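Local coordinates for catalytic domain of the nuclear inclusion protein A (nia) (PDB 1LVM) that is a cysteine protease of chymotrypsin-like fold that probably cleaves the viral polyprotein at specific sites, captured here with a peptide product in its binding cleft, at residues 50-55 with 87-92; 157-162 with 173-178. The protein carries 1 engineered substitution. All coordinates share one frame; numbering follows the deposited sequence.

Contact 1: 50-55 with 87-92; sequences ITNKHL and GRDMII
T51 and I91 form a hydrogen-bonded antiparallel pair: T51 N to I91 O is almost straight (173° at the hydrogen), and I91 N returns a 2.8 Å bond to T51 O. CA-H...O contacts continue the pairing past the last bridge, M90 CA to T51 O and N52 CA to D89 O. Apolar contact lies on both faces of this short sheet. On one, the I50 and M90 side chains cross at an angle, and I50 CG2 meets M90 CG at 4.0 Å; on the other, the CG2 methyls of T51 and I91 lie side by side, while I91 CG2 also packs on K53 CA, just past the strand.

The polar contacts gather on the D89 carboxylate. Its CG stands anti to the backbone N (chi1 178°), which brings the oxygens back to N52 and H54. OD1 takes the backbone N-H of H54 at 2.9 Å, nearly head-on. OD2 receives H54 ND1 at 3.1 Å on its syn side, within the imidazole plane, and N52 ND2 at 2.9 Å from the opposite face of the carboxylate; S176 OG is a further partner of OD2. Grips on both oxygens fix the carboxylate's rotation, leaving ring and carboxylate planes 28° apart. Separately, K53 bends at chi3 and puts NZ on R88 O at 2.9 Å, with I85 O as another acceptor and W219 making a cation-pi contact.

An aromatic side chain of the bound peptide stacks on the H54 ring. A histidine gripped through ND1 by a buried aspartate from the same barrel is consistent with the His-Asp part of the chymotrypsin-like triad.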
ATOM      1  N   ILE A  50      -6.516  -1.239   2.696  1.00 12.42           N
ATOM      2  CA  ILE A  50      -5.959  -1.734   1.408  1.00 10.82           C
ATOM      3  C   ILE A  50      -4.499  -1.931   1.701  1.00 12.75           C
ATOM      4  O   ILE A  50      -3.857  -1.008   2.212  1.00 10.76           O
ATOM      5  CB  ILE A  50      -6.101  -0.652   0.288  1.00 10.24           C
ATOM      6  CG1 ILE A  50      -7.581  -0.408  -0.015  1.00 14.11           C
ATOM      7  CG2 ILE A  50      -5.385  -1.161  -1.038  1.00 11.71           C
ATOM      8  CD1 ILE A  50      -7.887   0.954  -0.483  1.00 17.10           C
ATOM      9  N   THR A  51      -3.973  -3.114   1.419  1.00  9.57           N
ATOM     10  CA  THR A  51      -2.567  -3.383   1.751  1.00  9.11           C
ATOM     11  C   THR A  51      -1.993  -4.468   0.836  1.00 10.21           C
ATOM     12  O   THR A  51      -2.650  -4.885  -0.165  1.00 12.97           O
ATOM     13  CB  THR A  51      -2.402  -3.724   3.248  1.00 15.29           C
ATOM     14  OG1 THR A  51      -1.013  -3.790   3.574  1.00 11.49           O
ATOM     15  CG2 THR A  51      -3.077  -5.126   3.621  1.00 17.07           C
ATOM     16  N   ASN A  52      -0.781  -4.898   1.135  1.00 10.53           N
ATOM     17  CA  ASN A  52      -0.145  -5.913   0.272  1.00 13.12           C
ATOM     18  C   ASN A  52      -0.693  -7.312   0.554  1.00 15.56           C
ATOM     19  O   ASN A  52      -0.875  -7.680   1.702  1.00 13.87           O
ATOM     20  CB  ASN A  52       1.363  -5.967   0.566  1.00 13.68           C
ATOM     21  CG  ASN A  52       2.029  -4.629   0.367  1.00 20.21           C
ATOM     22  OD1 ASN A  52       2.014  -3.761   1.262  1.00 18.23           O
ATOM     23  ND2 ASN A  52       2.621  -4.446  -0.813  1.00 13.69           N
ATOM     24  N   LYS A  53      -0.909  -8.107  -0.493  1.00 16.03           N
ATOM     25  CA  LYS A  53      -1.358  -9.452  -0.320  1.00 13.48           C
ATOM     26  C   LYS A  53      -0.284 -10.238   0.476  1.00 12.58           C
ATOM     27  O   LYS A  53      -0.635 -11.132   1.258  1.00 15.95           O
ATOM     28  CB  LYS A  53      -1.551 -10.077  -1.730  1.00 14.37           C
ATOM     29  CG  LYS A  53      -2.401 -11.333  -1.782  1.00 17.19           C
ATOM     30  CD  LYS A  53      -2.487 -11.888  -3.213  1.00 16.77           C
ATOM     31  CE  LYS A  53      -3.560 -11.176  -4.059  1.00 21.53           C
ATOM     32  NZ  LYS A  53      -3.484 -11.673  -5.481  1.00 25.23           N
ATOM     33  N   HIS A  54       1.010  -9.916   0.342  1.00 12.25           N
ATOM     34  CA  HIS A  54       1.997 -10.723   1.048  1.00 15.76           C
ATOM     35  C   HIS A  54       1.977 -10.560   2.547  1.00 21.02           C
ATOM     36  O   HIS A  54       2.673 -11.248   3.250  1.00 17.71           O
ATOM     37  CB  HIS A  54       3.424 -10.562   0.475  1.00 13.61           C
ATOM     38  CG  HIS A  54       4.079  -9.286   0.830  1.00 14.42           C
ATOM     39  ND1 HIS A  54       4.024  -8.190   0.006  1.00 15.73           N
ATOM     40  CD2 HIS A  54       4.791  -8.913   1.940  1.00 17.79           C
ATOM     41  CE1 HIS A  54       4.677  -7.205   0.584  1.00 18.77           C
ATOM     42  NE2 HIS A  54       5.155  -7.606   1.759  1.00 18.00           N
ATOM     43  N   LEU A  55       1.171  -9.640   3.041  1.00 16.25           N
ATOM     44  CA  LEU A  55       0.999  -9.528   4.495  1.00 15.38           C
ATOM     45  C   LEU A  55       0.492 -10.914   5.001  1.00 15.74           C
ATOM     46  O   LEU A  55       0.697 -11.303   6.162  1.00 16.41           O
ATOM     47  CB  LEU A  55      -0.120  -8.492   4.767  1.00 10.88           C
ATOM     48  CG  LEU A  55      -0.511  -8.317   6.253  1.00 14.11           C
ATOM     49  CD1 LEU A  55       0.724  -7.974   7.103  1.00 16.55           C
ATOM     50  CD2 LEU A  55      -1.545  -7.198   6.376  1.00 17.62           C
ATOM     51  N   GLY A  87      -3.872 -11.650  -9.350  1.00 23.57           N
ATOM     52  CA  GLY A  87      -2.593 -11.435 -10.000  1.00 22.96           C
ATOM     53  C   GLY A  87      -1.724 -10.285  -9.550  1.00 28.83           C
ATOM     54  O   GLY A  87      -0.692 -10.085 -10.169  1.00 19.40           O
ATOM     55  N   ARG A  88      -2.110  -9.570  -8.488  1.00 16.42           N
ATOM     56  CA  ARG A  88      -1.370  -8.362  -7.959  1.00 20.64           C
ATOM     57  C   ARG A  88      -1.055  -8.589  -6.474  1.00 18.46           C
ATOM     58  O   ARG A  88      -1.758  -9.325  -5.782  1.00 18.14           O
ATOM     59  CB  ARG A  88      -2.258  -7.074  -7.984  1.00 12.31           C
ATOM     60  CG  ARG A  88      -2.411  -6.443  -9.391  1.00 29.97           C
ATOM     61  CD  ARG A  88      -3.331  -5.232  -9.464  1.00 23.16           C
ATOM     62  NE  ARG A  88      -2.922  -4.282 -10.553  1.00 17.07           N
ATOM     63  CZ  ARG A  88      -3.309  -4.418 -11.806  1.00 35.53           C
ATOM     64  NH1 ARG A  88      -4.086  -5.432 -12.112  1.00 19.27           N
ATOM     65  NH2 ARG A  88      -2.951  -3.542 -12.751  1.00 50.81           N
ATOM     66  N   ASP A  89      -0.018  -7.922  -5.984  1.00 11.64           N
ATOM     67  CA  ASP A  89       0.300  -7.975  -4.555  1.00 11.26           C
ATOM     68  C   ASP A  89      -0.604  -6.954  -3.861  1.00 14.17           C
ATOM     69  O   ASP A  89      -0.111  -5.967  -3.230  1.00 14.01           O
ATOM     70  CB  ASP A  89       1.769  -7.594  -4.342  1.00 14.25           C
ATOM     71  CG  ASP A  89       2.185  -7.569  -2.867  1.00 17.76           C
ATOM     72  OD1 ASP A  89       1.621  -8.354  -2.050  1.00 14.61           O
ATOM     73  OD2 ASP A  89       3.087  -6.723  -2.544  1.00 16.56           O
ATOM     74  N   MET A  90      -1.896  -7.197  -3.884  1.00 12.54           N
ATOM     75  CA  MET A  90      -2.835  -6.268  -3.242  1.00 10.14           C
ATOM     76  C   MET A  90      -4.028  -6.994  -2.679  1.00 14.56           C
ATOM     77  O   MET A  90      -4.552  -7.940  -3.302  1.00 15.36           O
ATOM     78  CB  MET A  90      -3.337  -5.182  -4.266  1.00 12.37           C
ATOM     79  CG  MET A  90      -4.105  -4.005  -3.566  1.00 12.24           C
ATOM     80  SD  MET A  90      -4.722  -2.788  -4.739  1.00 16.39           S
ATOM     81  CE  MET A  90      -3.198  -1.842  -4.870  1.00 15.25           C
ATOM     82  N   ILE A  91      -4.483  -6.583  -1.507  1.00  8.24           N
ATOM     83  CA  ILE A  91      -5.638  -7.296  -0.940  1.00 11.39           C
ATOM     84  C   ILE A  91      -6.428  -6.268  -0.152  1.00 15.56           C
ATOM     85  O   ILE A  91      -5.878  -5.244   0.253  1.00 12.92           O
ATOM     86  CB  ILE A  91      -5.092  -8.428   0.043  1.00 13.68           C
ATOM     87  CG1 ILE A  91      -6.222  -9.407   0.513  1.00 12.72           C
ATOM     88  CG2 ILE A  91      -4.386  -7.805   1.286  1.00 10.25           C
ATOM     89  CD1 ILE A  91      -5.630 -10.587   1.301  1.00 15.87           C
ATOM     90  N   ILE A  92      -7.721  -6.501   0.026  1.00 12.11           N
ATOM     91  CA  ILE A  92      -8.468  -5.529   0.879  1.00 13.44           C
ATOM     92  C   ILE A  92      -8.977  -6.285   2.078  1.00 20.52           C
ATOM     93  O   ILE A  92      -9.552  -7.357   1.927  1.00 15.50           O
ATOM     94  CB  ILE A  92      -9.680  -4.913   0.170  1.00 15.51           C
ATOM     95  CG1 ILE A  92      -9.252  -4.322  -1.164  1.00 10.95           C
ATOM     96  CG2 ILE A  92     -10.354  -3.850   1.104  1.00 12.92           C
ATOM     97  CD1 ILE A  92     -10.456  -3.903  -2.078  1.00 14.02           C
TER

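Contact 2: 157-162 with 173-178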
ATOM      1  N   GLY A 157      10.345  -2.272   5.285  1.00 19.82           N
ATOM      2  CA  GLY A 157       9.187  -2.038   6.141  1.00 22.20           C
ATOM      3  C   GLY A 157       8.188  -1.029   5.600  1.00 23.21           C
ATOM      4  O   GLY A 157       7.178  -0.851   6.250  1.00 16.63           O
ATOM      5  N   GLN A 158       8.441  -0.416   4.433  1.00 18.18           N
ATOM      6  CA  GLN A 158       7.545   0.586   3.850  1.00 16.87           C
ATOM      7  C   GLN A 158       6.607   0.053   2.783  1.00 16.44           C
ATOM      8  O   GLN A 158       5.915   0.831   2.101  1.00 18.69           O
ATOM      9  CB  GLN A 158       8.336   1.801   3.334  1.00 18.16           C
ATOM     10  CG  GLN A 158       9.088   2.461   4.512  1.00 24.97           C
ATOM     11  CD  GLN A 158       9.702   3.816   4.188  1.00 45.85           C
ATOM     12  OE1 GLN A 158      10.570   3.932   3.314  1.00 30.10           O
ATOM     13  NE2 GLN A 158       9.254   4.856   4.900  1.00 32.54           N
ATOM     14  N   CYS A 159       6.544  -1.273   2.649  1.00 14.16           N
ATOM     15  CA  CYS A 159       5.581  -1.819   1.721  1.00 14.63           C
ATOM     16  C   CYS A 159       4.215  -1.293   2.133  1.00 14.30           C
ATOM     17  O   CYS A 159       3.998  -1.105   3.325  1.00 14.38           O
ATOM     18  CB  CYS A 159       5.480  -3.307   1.887  1.00 12.54           C
ATOM     19  SG  CYS A 159       6.895  -4.052   1.040  1.00 24.94           S
ATOM     20  N   GLY A 160       3.328  -1.136   1.148  1.00 13.73           N
ATOM     21  CA  GLY A 160       1.968  -0.695   1.408  1.00  8.88           C
ATOM     22  C   GLY A 160       1.764   0.792   1.398  1.00 14.22           C
ATOM     23  O   GLY A 160       0.600   1.280   1.421  1.00 13.12           O
ATOM     24  N   SER A 161       2.887   1.521   1.372  1.00 13.70           N
ATOM     25  CA  SER A 161       2.784   3.002   1.375  1.00 15.13           C
ATOM     26  C   SER A 161       2.255   3.431   0.026  1.00 15.13           C
ATOM     27  O   SER A 161       2.710   2.917  -1.001  1.00 13.90           O
ATOM     28  CB  SER A 161       4.148   3.644   1.653  1.00 13.90           C
ATOM     29  OG  SER A 161       4.701   3.285   2.930  1.00 18.77           O
ATOM     30  N   PRO A 162       1.336   4.431  -0.028  1.00 13.44           N
ATOM     31  CA  PRO A 162       0.795   4.862  -1.329  1.00  9.07           C
ATOM     32  C   PRO A 162       1.759   5.666  -2.210  1.00 14.50           C
ATOM     33  O   PRO A 162       2.514   6.467  -1.674  1.00 12.80           O
ATOM     34  CB  PRO A 162      -0.409   5.769  -0.954  1.00 10.07           C
ATOM     35  CG  PRO A 162       0.045   6.352   0.413  1.00 13.75           C
ATOM     36  CD  PRO A 162       0.650   5.107   1.097  1.00 11.84           C
ATOM     37  N   GLY A 173      -0.959   3.478  -6.634  1.00 12.54           N
ATOM     38  CA  GLY A 173      -0.446   2.140  -6.281  1.00 17.51           C
ATOM     39  C   GLY A 173       0.141   2.083  -4.912  1.00 15.16           C
ATOM     40  O   GLY A 173       0.105   3.117  -4.191  1.00 11.99           O
ATOM     41  N   ILE A 174       0.719   0.927  -4.531  1.00 12.76           N
ATOM     42  CA  ILE A 174       1.334   0.801  -3.230  1.00  8.63           C
ATOM     43  C   ILE A 174       2.708   0.187  -3.342  1.00 16.24           C
ATOM     44  O   ILE A 174       2.919  -0.694  -4.136  1.00 13.06           O
ATOM     45  CB  ILE A 174       0.457  -0.084  -2.239  1.00 10.21           C
ATOM     46  CG1 ILE A 174       0.292  -1.525  -2.799  1.00 13.13           C
ATOM     47  CG2 ILE A 174      -0.968   0.571  -2.080  1.00 11.32           C
ATOM     48  CD1 ILE A 174      -0.554  -2.374  -1.734  1.00 12.66           C
ATOM     49  N   HIS A 175       3.639   0.631  -2.515  1.00 13.87           N
ATOM     50  CA  HIS A 175       5.000   0.098  -2.647  1.00 12.64           C
ATOM     51  C   HIS A 175       5.016  -1.419  -2.359  1.00 21.50           C
ATOM     52  O   HIS A 175       4.404  -1.870  -1.398  1.00 14.15           O
ATOM     53  CB  HIS A 175       5.939   0.784  -1.678  1.00 14.83           C
ATOM     54  CG  HIS A 175       7.347   0.262  -1.774  1.00 13.20           C
ATOM     55  ND1 HIS A 175       8.055   0.299  -2.955  1.00 15.93           N
ATOM     56  CD2 HIS A 175       8.121  -0.396  -0.883  1.00 16.31           C
ATOM     57  CE1 HIS A 175       9.201  -0.333  -2.787  1.00 17.56           C
ATOM     58  NE2 HIS A 175       9.265  -0.765  -1.543  1.00 15.21           N
ATOM     59  N   SER A 176       5.761  -2.193  -3.152  1.00 14.29           N
ATOM     60  CA  SER A 176       5.820  -3.652  -2.916  1.00 14.36           C
ATOM     61  C   SER A 176       7.193  -4.266  -2.832  1.00 16.90           C
ATOM     62  O   SER A 176       7.514  -5.057  -1.916  1.00 20.02           O
ATOM     63  CB  SER A 176       5.104  -4.444  -4.043  1.00 16.31           C
ATOM     64  OG  SER A 176       3.708  -4.400  -3.930  1.00 24.72           O
ATOM     65  N   ALA A 177       8.072  -3.863  -3.743  1.00 15.84           N
ATOM     66  CA  ALA A 177       9.321  -4.654  -3.764  1.00 13.81           C
ATOM     67  C   ALA A 177      10.512  -3.953  -4.393  1.00 15.86           C
ATOM     68  O   ALA A 177      10.379  -2.881  -4.943  1.00 17.75           O
ATOM     69  CB  ALA A 177       9.019  -5.973  -4.586  1.00 13.56           C
ATOM     70  N   SER A 178      11.671  -4.594  -4.290  1.00 15.53           N
ATOM     71  CA  SER A 178      12.871  -4.074  -4.900  1.00 23.87           C
ATOM     72  C   SER A 178      13.675  -5.240  -5.490  1.00 18.47           C
ATOM     73  O   SER A 178      13.378  -6.418  -5.176  1.00 21.15           O
ATOM     74  CB  SER A 178      13.697  -3.336  -3.845  1.00 28.36           C
ATOM     75  OG  SER A 178      14.812  -2.738  -4.469  1.00 43.81           O
TER
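H175, with the largest area buried here, turns CB and the CD2 edge of its ring toward the Q158-S161 turn. Its CG is anti to the backbone N (chi1 180°), a setting that brings Q158 O to the ring edge, near the ring plane, at 3.9 Å from CD2. CD2 is equally far from C159 CA, which approaches obliquely. The backbone of H175 supplies both hydrogen bonds of the contact: its O accepts G160 N at 2.9 Å, in the carbonyl plane and on a lone pair, with 169° at the hydrogen, while its N donates to S161 O at 2.9 Å. Next to CD2 in the ring, NE2 bonds a polar side chain of the bound peptide.

C159 comes next in buried area. Its SG lies beside its own backbone N (chi1 -79°) and reaches S176 O at 3.2 Å, whereas its approach to the H175 ring is oblique and long, 5.1 Å to the centroid. The CA of C159 also makes a CA-H...O contact with H175 O.

G160, third, takes positive phi in the type II turn from Q158 to S161. Q158 O closes that turn by accepting both S161 N and S161 OG from the same face of its carbonyl plane. Beyond it, P162 pairs with I174 as an antiparallel non-hydrogen-bonded bridge, carrying the loop into strand 162-165.

A Gly-x-Cys-Gly turn braced on the neighbouring barrel strand is the nucleophile loop of chymotrypsin-like cysteine proteases, consistent with C159 as nucleophile, and H175 places the peptide-binding imidazole beside it.

Overall arrangement
Both contacts are buried near the centre of the chain, their centres 10 Å apart, but they belong to different sheets. Contact 1 joins strands 48-51 and 91-94 of the first sheet; contact 2 sets a loop against strand 171-179 of the six-stranded barrel. Charge and side-chain bonding to one carboxylate distinguish contact 1, whereas contact 2 relies on backbone pairing and a turn. They meet directly: N52 ND2 lies 3.2 Å from H175 O, a probable hydrogen bond, and S176 bridges to the carboxylate of contact 1. Each reaches the bound peptide, as expected for a chymotrypsin-like active site assembled between two barrels.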